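Side-chain contacts in RNA-dependent RNA Polymerase (Bombyx mori cytoplasmic polyhedrosis virus, PDB 6TZ0), which catalyses RNA-directed RNA synthesis during transcription and genome replication of a double-stranded RNA virus: residues 21-26 and 898-903; 849-852 and 856-859; 871-876 and 1021-1026. All coordinates share one frame; numbering follows the deposited sequence.

Contact 1: residues 21-26 and 898-903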
loop_
_atom_site.group_PDB
_atom_site.type_symbol
_atom_site.label_atom_id
_atom_site.label_comp_id
_atom_site.label_asym_id
_atom_site.label_seq_id
_atom_site.Cartn_x
_atom_site.Cartn_y
_atom_site.Cartn_z
ATOM N N GLU A 21 -50.521 -1.361 16.025
ATOM C CA GLU A 21 -51.143 -0.578 14.970
ATOM C C GLU A 21 -50.170 0.350 14.262
ATOM O O GLU A 21 -50.529 0.926 13.231
ATOM C CB GLU A 21 -52.298 0.262 15.530
ATOM C CG GLU A 21 -53.506 -0.536 15.989
ATOM C CD GLU A 21 -53.396 -1.027 17.421
ATOM O OE1 GLU A 21 -52.397 -0.699 18.095
ATOM O OE2 GLU A 21 -54.316 -1.738 17.874
ATOM N N SER A 22 -48.961 0.517 14.793
ATOM C CA SER A 22 -47.971 1.409 14.208
ATOM C C SER A 22 -46.842 0.676 13.508
ATOM O O SER A 22 -46.265 1.213 12.558
ATOM C CB SER A 22 -47.385 2.324 15.288
ATOM O OG SER A 22 -46.704 1.586 16.280
ATOM N N PHE A 23 -46.526 -0.542 13.945
ATOM C CA PHE A 23 -45.428 -1.293 13.348
ATOM C C PHE A 23 -45.824 -1.849 11.985
ATOM O O PHE A 23 -45.020 -1.840 11.043
ATOM C CB PHE A 23 -45.007 -2.408 14.305
ATOM C CG PHE A 23 -43.784 -3.161 13.877
ATOM C CD1 PHE A 23 -42.531 -2.583 13.978
ATOM C CD2 PHE A 23 -43.880 -4.460 13.417
ATOM C CE1 PHE A 23 -41.405 -3.272 13.597
ATOM C CE2 PHE A 23 -42.754 -5.151 13.035
ATOM C CZ PHE A 23 -41.516 -4.559 13.134
ATOM N N LYS A 24 -47.070 -2.315 11.862
ATOM C CA LYS A 24 -47.578 -2.819 10.590
ATOM C C LYS A 24 -47.708 -1.705 9.561
ATOM O O LYS A 24 -47.483 -1.930 8.368
ATOM C CB LYS A 24 -48.926 -3.500 10.820
ATOM C CG LYS A 24 -49.545 -4.142 9.594
ATOM C CD LYS A 24 -50.822 -4.873 9.956
ATOM C CE LYS A 24 -51.929 -3.892 10.301
ATOM N NZ LYS A 24 -52.364 -3.113 9.111
ATOM N N GLU A 25 -48.027 -0.493 10.012
ATOM C CA GLU A 25 -48.167 0.646 9.112
ATOM C C GLU A 25 -46.824 1.057 8.514
ATOM O O GLU A 25 -46.725 1.311 7.306
ATOM C CB GLU A 25 -48.800 1.801 9.880
ATOM C CG GLU A 25 -49.169 2.996 9.055
ATOM C CD GLU A 25 -49.851 4.063 9.887
ATOM O OE1 GLU A 25 -49.943 3.888 11.120
ATOM O OE2 GLU A 25 -50.314 5.067 9.310
ATOM N N ILE A 26 -45.782 1.120 9.348
ATOM C CA ILE A 26 -44.433 1.411 8.870
ATOM C C ILE A 26 -43.931 0.290 7.975
ATOM O O ILE A 26 -43.268 0.542 6.960
ATOM C CB ILE A 26 -43.498 1.658 10.071
ATOM C CG1 ILE A 26 -43.942 2.902 10.821
ATOM C CG2 ILE A 26 -42.045 1.812 9.648
ATOM C CD1 ILE A 26 -43.888 4.155 9.980
ATOM N N HIS A 898 -45.747 -13.355 17.230
ATOM C CA HIS A 898 -46.252 -13.576 15.880
ATOM C C HIS A 898 -46.905 -12.324 15.309
ATOM O O HIS A 898 -46.764 -12.038 14.116
ATOM C CB HIS A 898 -47.251 -14.734 15.879
ATOM C CG HIS A 898 -47.861 -15.006 14.539
ATOM N ND1 HIS A 898 -47.185 -15.659 13.532
ATOM C CD2 HIS A 898 -49.075 -14.692 14.032
ATOM C CE1 HIS A 898 -47.959 -15.744 12.466
ATOM N NE2 HIS A 898 -49.112 -15.166 12.744
ATOM N N GLU A 899 -47.625 -11.572 16.145
ATOM C CA GLU A 899 -48.336 -10.392 15.657
ATOM C C GLU A 899 -47.385 -9.259 15.284
ATOM O O GLU A 899 -47.736 -8.406 14.463
ATOM C CB GLU A 899 -49.348 -9.934 16.703
ATOM C CG GLU A 899 -50.496 -10.916 16.858
ATOM C CD GLU A 899 -51.451 -10.558 17.976
ATOM O OE1 GLU A 899 -51.158 -9.618 18.738
ATOM O OE2 GLU A 899 -52.499 -11.227 18.096
ATOM N N TYR A 900 -46.187 -9.228 15.869
ATOM C CA TYR A 900 -45.150 -8.318 15.406
ATOM C C TYR A 900 -44.314 -8.899 14.276
ATOM O O TYR A 900 -43.566 -8.157 13.637
ATOM C CB TYR A 900 -44.206 -7.924 16.541
ATOM C CG TYR A 900 -44.737 -6.937 17.548
ATOM C CD1 TYR A 900 -44.812 -5.589 17.247
ATOM C CD2 TYR A 900 -45.102 -7.345 18.821
ATOM C CE1 TYR A 900 -45.277 -4.681 18.172
ATOM C CE2 TYR A 900 -45.567 -6.442 19.751
ATOM C CZ TYR A 900 -45.648 -5.116 19.425
ATOM O OH TYR A 900 -46.113 -4.224 20.356
ATOM N N GLY A 901 -44.395 -10.200 14.033
ATOM C CA GLY A 901 -43.666 -10.789 12.930
ATOM C C GLY A 901 -42.241 -11.177 13.236
ATOM O O GLY A 901 -41.418 -11.242 12.320
ATOM N N PHE A 902 -41.919 -11.430 14.506
ATOM C CA PHE A 902 -40.591 -11.923 14.852
ATOM C C PHE A 902 -40.395 -13.363 14.408
ATOM O O PHE A 902 -39.273 -13.768 14.083
ATOM C CB PHE A 902 -40.359 -11.817 16.358
ATOM C CG PHE A 902 -40.157 -10.416 16.856
ATOM C CD1 PHE A 902 -38.931 -9.801 16.729
ATOM C CD2 PHE A 902 -41.181 -9.724 17.472
ATOM C CE1 PHE A 902 -38.726 -8.523 17.194
ATOM C CE2 PHE A 902 -40.978 -8.444 17.947
ATOM C CZ PHE A 902 -39.751 -7.845 17.803
ATOM N N THR A 903 -41.476 -14.145 14.386
ATOM C CA THR A 903 -41.366 -15.561 14.073
ATOM C C THR A 903 -41.083 -15.799 12.596
ATOM O O THR A 903 -40.414 -16.777 12.254
ATOM C CB THR A 903 -42.629 -16.291 14.530
ATOM O OG1 THR A 903 -42.532 -17.682 14.203
ATOM C CG2 THR A 903 -43.863 -15.699 13.906
#
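The rings of F23 and Y900 meet as an offset edge-to-face pair, with the edge of the tyrosine directed at the face of the phenylalanine. Three measurements support this reading: the planes stand at 70°, the centroids lie 6.0 Å apart, and the shortest ring-to-ring approach, F23 CD2 to Y900 CD1, is 4.1 Å. Seen from Y900, F23 CD2 lies close to the ring plane, so the tyrosine offers its rim. F23 gets there because its CG is anti to the backbone N (chi1 -173°), which carries the ring off helix 20-35 toward the other segment. The same ring also reaches the main chain of its partner: F23 CE2 lies 3.2 Å from Y900 O, approached obliquely. At this point the chain changes direction, passing from helix 894-899 to helix 902-911 through G901. G901 has a positive phi of 86° and is the C-prime residue of a Schellman motif that ends the first helix, its N bonding to H898 O at 3.0 Å, and it also occupies the N-cap position of the second helix. F23 packs beside the turn between the two helices. Beyond the pair, F18 adds a further edge-to-face neighbour to F23, and L834 also touches that ring. The polar end of Y900 is engaged away from F23, with Y900 OH hydrogen-bonded to E851 O, while F850 meets the rings of both Y900 and F902 edge-to-face.

Contact 2: residues 849-852 and 856-859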
loop_
_atom_site.group_PDB
_atom_site.type_symbol
_atom_site.label_atom_id
_atom_site.label_comp_id
_atom_site.label_asym_id
_atom_site.label_seq_id
_atom_site.Cartn_x
_atom_site.Cartn_y
_atom_site.Cartn_z
ATOM N N PRO A 849 -39.119 1.327 21.190
ATOM C CA PRO A 849 -40.021 0.652 22.147
ATOM C C PRO A 849 -41.131 -0.156 21.491
ATOM O O PRO A 849 -41.943 0.368 20.731
ATOM C CB PRO A 849 -40.590 1.817 22.959
ATOM C CG PRO A 849 -39.547 2.816 22.934
ATOM C CD PRO A 849 -38.912 2.736 21.592
ATOM N N PHE A 850 -41.148 -1.453 21.794
ATOM C CA PHE A 850 -42.251 -2.339 21.458
ATOM C C PHE A 850 -43.233 -2.383 22.617
ATOM O O PHE A 850 -42.830 -2.384 23.780
ATOM C CB PHE A 850 -41.753 -3.751 21.158
ATOM C CG PHE A 850 -41.039 -3.879 19.850
ATOM C CD1 PHE A 850 -41.751 -4.059 18.676
ATOM C CD2 PHE A 850 -39.658 -3.811 19.789
ATOM C CE1 PHE A 850 -41.104 -4.179 17.468
ATOM C CE2 PHE A 850 -39.001 -3.925 18.581
ATOM C CZ PHE A 850 -39.727 -4.111 17.419
ATOM N N GLU A 851 -44.524 -2.423 22.299
ATOM C CA GLU A 851 -45.533 -2.466 23.346
ATOM C C GLU A 851 -45.765 -3.902 23.794
ATOM O O GLU A 851 -45.842 -4.819 22.974
ATOM C CB GLU A 851 -46.845 -1.849 22.867
ATOM C CG GLU A 851 -47.866 -1.677 23.979
ATOM C CD GLU A 851 -49.164 -1.073 23.506
ATOM O OE1 GLU A 851 -49.303 -0.834 22.293
ATOM O OE2 GLU A 851 -50.048 -0.831 24.352
ATOM N N ARG A 852 -45.861 -4.092 25.106
ATOM C CA ARG A 852 -46.178 -5.386 25.685
ATOM C C ARG A 852 -47.695 -5.558 25.720
ATOM O O ARG A 852 -48.446 -4.731 25.200
ATOM C CB ARG A 852 -45.566 -5.500 27.077
ATOM C CG ARG A 852 -44.056 -5.409 27.111
ATOM C CD ARG A 852 -43.540 -5.638 28.516
ATOM N NE ARG A 852 -42.090 -5.537 28.606
ATOM C CZ ARG A 852 -41.450 -4.429 28.951
ATOM N NH1 ARG A 852 -42.136 -3.340 29.254
ATOM N NH2 ARG A 852 -40.128 -4.413 29.011
ATOM N N THR A 856 -47.230 -1.378 28.739
ATOM C CA THR A 856 -45.869 -0.926 28.953
ATOM C C THR A 856 -45.042 -1.134 27.693
ATOM O O THR A 856 -45.410 -1.885 26.788
ATOM C CB THR A 856 -45.226 -1.658 30.129
ATOM O OG1 THR A 856 -45.214 -3.065 29.866
ATOM C CG2 THR A 856 -45.999 -1.394 31.401
ATOM N N PHE A 857 -43.908 -0.453 27.646
ATOM C CA PHE A 857 -43.042 -0.458 26.483
ATOM C C PHE A 857 -41.662 -0.966 26.863
ATOM O O PHE A 857 -41.203 -0.778 27.991
ATOM C CB PHE A 857 -42.938 0.946 25.883
ATOM C CG PHE A 857 -44.184 1.394 25.195
ATOM C CD1 PHE A 857 -44.386 1.116 23.856
ATOM C CD2 PHE A 857 -45.177 2.051 25.896
ATOM C CE1 PHE A 857 -45.536 1.513 23.221
ATOM C CE2 PHE A 857 -46.335 2.448 25.268
ATOM C CZ PHE A 857 -46.513 2.178 23.927
ATOM N N THR A 858 -41.003 -1.613 25.907
ATOM C CA THR A 858 -39.593 -1.916 26.064
ATOM C C THR A 858 -38.767 -0.641 25.897
ATOM O O THR A 858 -39.280 0.437 25.595
ATOM C CB THR A 858 -39.153 -2.977 25.058
ATOM O OG1 THR A 858 -39.295 -2.467 23.730
ATOM C CG2 THR A 858 -39.996 -4.229 25.202
ATOM N N GLU A 859 -37.467 -0.766 26.099
ATOM C CA GLU A 859 -36.608 0.406 26.136
ATOM C C GLU A 859 -36.139 0.810 24.745
ATOM O O GLU A 859 -35.823 -0.038 23.907
ATOM C CB GLU A 859 -35.419 0.136 27.054
ATOM C CG GLU A 859 -35.830 0.129 28.515
ATOM C CD GLU A 859 -34.741 -0.353 29.434
ATOM O OE1 GLU A 859 -33.748 -0.914 28.931
ATOM O OE2 GLU A 859 -34.876 -0.158 30.660
#
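A short antiparallel hairpin-like turn brings 849-852 back against 856-859, with three residues between them and the two runs turned 145° from each other. Its one beta bridge pairs E851 with F857 at a CA to CA distance of 4.5 Å. This is a non-hydrogen-bonded pair, because the bonds fall on the flanking residues: R852 N reaches T856 O at 2.8 Å, and T858 N reaches F850 O at 2.9 Å. The next bond departs from regular pairing. F850 N is taken up at 2.9 Å by T858 OG1, a side-chain oxygen, where an undistorted strand pair would use the backbone carbonyl of T858. The torsion of T858 makes this possible, since chi1 64° sets OG1 between its own backbone N and carbonyl carbon.

On one face of the turn lie P849, E851 and F857. E851 CB comes within 3.6 Å of F857 CE1, and E851 CG sits above the phenyl ring, offset toward its rim; P849 CB meets F857 CB at 3.8 Å. On the other face the R852 chain runs extended past T856. R852 NH1 donates to T856 OG1 at 3.2 Å, nearly in the guanidinium plane, and makes a weak, bent bond to F857 O, while T858 CG2 lies over one guanidinium face, 3.8 Å from R852 NH2. That NH2 also forms a salt bridge with D877 of helix 873-878, fixing the far end of the arginine; K17 makes a cation-pi contact with F857. The antiparallel pairing round a single bridge is that of a hairpin-like turn, with the threonine oxygen a local departure from it.

Contact 3: residues 871-876 and 1021-1026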
loop_
_atom_site.group_PDB
_atom_site.type_symbol
_atom_site.label_atom_id
_atom_site.label_comp_id
_atom_site.label_asym_id
_atom_site.label_seq_id
_atom_site.Cartn_x
_atom_site.Cartn_y
_atom_site.Cartn_z
ATOM N N LYS A 871 -28.915 -9.605 21.572
ATOM C CA LYS A 871 -30.140 -9.176 20.909
ATOM C C LYS A 871 -31.283 -10.173 21.084
ATOM O O LYS A 871 -32.436 -9.837 20.795
ATOM C CB LYS A 871 -29.870 -8.944 19.424
ATOM C CG LYS A 871 -28.907 -7.816 19.147
ATOM C CD LYS A 871 -29.489 -6.492 19.583
ATOM C CE LYS A 871 -30.626 -6.086 18.677
ATOM N NZ LYS A 871 -31.168 -4.753 19.045
ATOM N N ARG A 872 -30.995 -11.389 21.558
ATOM C CA ARG A 872 -32.039 -12.382 21.781
ATOM C C ARG A 872 -32.885 -12.050 23.007
ATOM O O ARG A 872 -34.021 -12.522 23.119
ATOM C CB ARG A 872 -31.397 -13.770 21.894
ATOM C CG ARG A 872 -32.367 -14.932 21.928
ATOM C CD ARG A 872 -31.702 -16.277 21.860
ATOM N NE ARG A 872 -32.690 -17.331 22.070
ATOM C CZ ARG A 872 -33.448 -17.853 21.113
ATOM N NH1 ARG A 872 -34.320 -18.803 21.408
ATOM N NH2 ARG A 872 -33.330 -17.437 19.861
ATOM N N ARG A 873 -32.384 -11.190 23.894
ATOM C CA ARG A 873 -33.127 -10.798 25.083
ATOM C C ARG A 873 -34.344 -9.935 24.752
ATOM O O ARG A 873 -35.244 -9.806 25.588
ATOM C CB ARG A 873 -32.174 -10.069 26.034
ATOM C CG ARG A 873 -32.676 -9.839 27.445
ATOM C CD ARG A 873 -31.616 -9.180 28.289
ATOM N NE ARG A 873 -32.107 -8.899 29.630
ATOM C CZ ARG A 873 -32.680 -7.756 29.986
ATOM N NH1 ARG A 873 -32.828 -6.782 29.104
ATOM N NH2 ARG A 873 -33.101 -7.584 31.226
ATOM N N LEU A 874 -34.411 -9.366 23.545
ATOM C CA LEU A 874 -35.588 -8.598 23.154
ATOM C C LEU A 874 -36.811 -9.492 22.980
ATOM O O LEU A 874 -37.940 -9.047 23.222
ATOM C CB LEU A 874 -35.299 -7.825 21.868
ATOM C CG LEU A 874 -36.351 -6.819 21.403
ATOM C CD1 LEU A 874 -36.483 -5.698 22.415
ATOM C CD2 LEU A 874 -36.008 -6.281 20.031
ATOM N N LEU A 875 -36.598 -10.758 22.599
ATOM C CA LEU A 875 -37.686 -11.729 22.502
ATOM C C LEU A 875 -38.359 -11.952 23.845
ATOM O O LEU A 875 -39.575 -12.163 23.907
ATOM C CB LEU A 875 -37.156 -13.066 21.988
ATOM C CG LEU A 875 -36.503 -13.184 20.617
ATOM C CD1 LEU A 875 -35.947 -14.589 20.448
ATOM C CD2 LEU A 875 -37.488 -12.861 19.522
ATOM N N TYR A 876 -37.588 -11.906 24.924
ATOM C CA TYR A 876 -38.112 -12.090 26.265
ATOM C C TYR A 876 -38.585 -10.786 26.879
ATOM O O TYR A 876 -39.505 -10.796 27.701
ATOM C CB TYR A 876 -37.038 -12.729 27.141
ATOM C CG TYR A 876 -36.694 -14.132 26.719
ATOM C CD1 TYR A 876 -37.435 -15.210 27.174
ATOM C CD2 TYR A 876 -35.648 -14.377 25.841
ATOM C CE1 TYR A 876 -37.129 -16.496 26.790
ATOM C CE2 TYR A 876 -35.339 -15.659 25.444
ATOM C CZ TYR A 876 -36.086 -16.713 25.924
ATOM O OH TYR A 876 -35.794 -17.997 25.540
ATOM N N LEU A 1021 -33.148 -13.772 31.735
ATOM C CA LEU A 1021 -34.289 -13.437 32.585
ATOM C C LEU A 1021 -33.815 -12.678 33.824
ATOM O O LEU A 1021 -33.673 -13.219 34.919
ATOM C CB LEU A 1021 -35.056 -14.698 32.953
ATOM C CG LEU A 1021 -35.551 -15.489 31.745
ATOM C CD1 LEU A 1021 -36.333 -16.712 32.160
ATOM C CD2 LEU A 1021 -36.375 -14.612 30.860
ATOM N N TYR A 1022 -33.572 -11.387 33.625
ATOM C CA TYR A 1022 -33.160 -10.499 34.698
ATOM C C TYR A 1022 -33.711 -9.109 34.435
ATOM O O TYR A 1022 -33.812 -8.674 33.288
ATOM C CB TYR A 1022 -31.631 -10.468 34.848
ATOM C CG TYR A 1022 -30.852 -9.962 33.657
ATOM C CD1 TYR A 1022 -30.445 -10.822 32.655
ATOM C CD2 TYR A 1022 -30.480 -8.632 33.563
ATOM C CE1 TYR A 1022 -29.724 -10.367 31.575
ATOM C CE2 TYR A 1022 -29.767 -8.168 32.489
ATOM C CZ TYR A 1022 -29.386 -9.039 31.505
ATOM O OH TYR A 1022 -28.667 -8.563 30.441
ATOM N N GLU A 1023 -34.068 -8.409 35.510
ATOM C CA GLU A 1023 -34.616 -7.067 35.401
ATOM C C GLU A 1023 -34.046 -6.156 36.475
ATOM O O GLU A 1023 -33.336 -6.586 37.384
ATOM C CB GLU A 1023 -36.146 -7.066 35.460
ATOM C CG GLU A 1023 -36.769 -7.310 34.112
ATOM C CD GLU A 1023 -36.524 -6.139 33.174
ATOM O OE1 GLU A 1023 -36.521 -4.985 33.655
ATOM O OE2 GLU A 1023 -36.306 -6.363 31.968
ATOM N N PHE A 1024 -34.380 -4.876 36.348
ATOM C CA PHE A 1024 -33.788 -3.808 37.140
ATOM C C PHE A 1024 -34.890 -2.865 37.580
ATOM O O PHE A 1024 -35.576 -2.278 36.740
ATOM C CB PHE A 1024 -32.730 -3.052 36.334
ATOM C CG PHE A 1024 -31.495 -3.845 36.075
ATOM C CD1 PHE A 1024 -30.472 -3.878 37.002
ATOM C CD2 PHE A 1024 -31.373 -4.596 34.921
ATOM C CE1 PHE A 1024 -29.337 -4.619 36.768
ATOM C CE2 PHE A 1024 -30.244 -5.343 34.686
ATOM C CZ PHE A 1024 -29.227 -5.355 35.608
ATOM N N GLU A 1025 -35.049 -2.712 38.885
ATOM C CA GLU A 1025 -36.052 -1.827 39.447
ATOM C C GLU A 1025 -35.401 -0.521 39.866
ATOM O O GLU A 1025 -34.231 -0.488 40.252
ATOM C CB GLU A 1025 -36.752 -2.482 40.636
ATOM C CG GLU A 1025 -37.545 -3.707 40.253
ATOM C CD GLU A 1025 -38.243 -4.336 41.434
ATOM O OE1 GLU A 1025 -38.020 -3.873 42.571
ATOM O OE2 GLU A 1025 -39.015 -5.296 41.227
ATOM N N VAL A 1026 -36.169 0.557 39.796
ATOM C CA VAL A 1026 -35.649 1.893 40.041
ATOM C C VAL A 1026 -35.922 2.273 41.489
ATOM O O VAL A 1026 -37.077 2.309 41.926
ATOM C CB VAL A 1026 -36.273 2.910 39.076
ATOM C CG1 VAL A 1026 -35.789 4.307 39.394
ATOM C CG2 VAL A 1026 -35.945 2.538 37.646
#
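One face of the Y1022 ring carries the guanidinium of R873, and the edge of the same ring has F1024 CE2 in its plane. F1181 stacks on Y1022 as well. The arginine pair is a cation-pi contact: R873 CZ lies 4.0 Å from the ring centroid and 20° off the normal. The overlap is tilted rather than flush, the two planes being 35° apart, and it is offset toward the hydroxyl end, with R873 NE 3.3 Å from Y1022 CZ. It joins helix 873-878 to strand 1022-1027, an outermost strand of a small mixed sheet within the C-terminal family region. R873 spans the distance with CG anti to its N and a chain extended out to NE.

At the guanidinium edge, near its plane, is Y1022 O. R873 NH2 approaches it in the manner of a hydrogen bond, but the modelled separation is too short to be trusted, and the bond is doubtful. NH2 also forms a salt bridge, 3.5 Å long, to E1023 OE2, approached obliquely. R873 thus has a carboxylate and an aromatic face as partners, while R1188 lies close to NH1, a like charge that the nearby E1023 carboxylate may help offset.

Y1022 OH is hydrogen-bonded to Y1139 OH. One helical turn after R873, Y876 adds an apolar contact and sends its OH to D1017. Its ring meets the methyl L1021 CD2 obliquely, with Y876 CD1 the nearest atom at 3.9 Å.

How the contacts relate
From the N terminus the chain passes helix 20-35, whose half of contact 1 waits 871 residues for its partner at 898-903. Within that span contact 2 closes a tiny loop of three residues, and contact 3 opens at 871-876. Contact 3 closes only at 1021-1026, after contact 1 is complete, so contacts 1 and 3 cross while contacts 2 and 3 follow in series. In space contact 2 lies beside both: F850 CE1 is 4.0 Å from F23 CE1, and F850 CE2 is 4.1 Å from L874 CD2. Together they link helix 20-35, the 849-859 turn, helices 873-878, 894-899 and 902-911, and the edge strand 1022-1027.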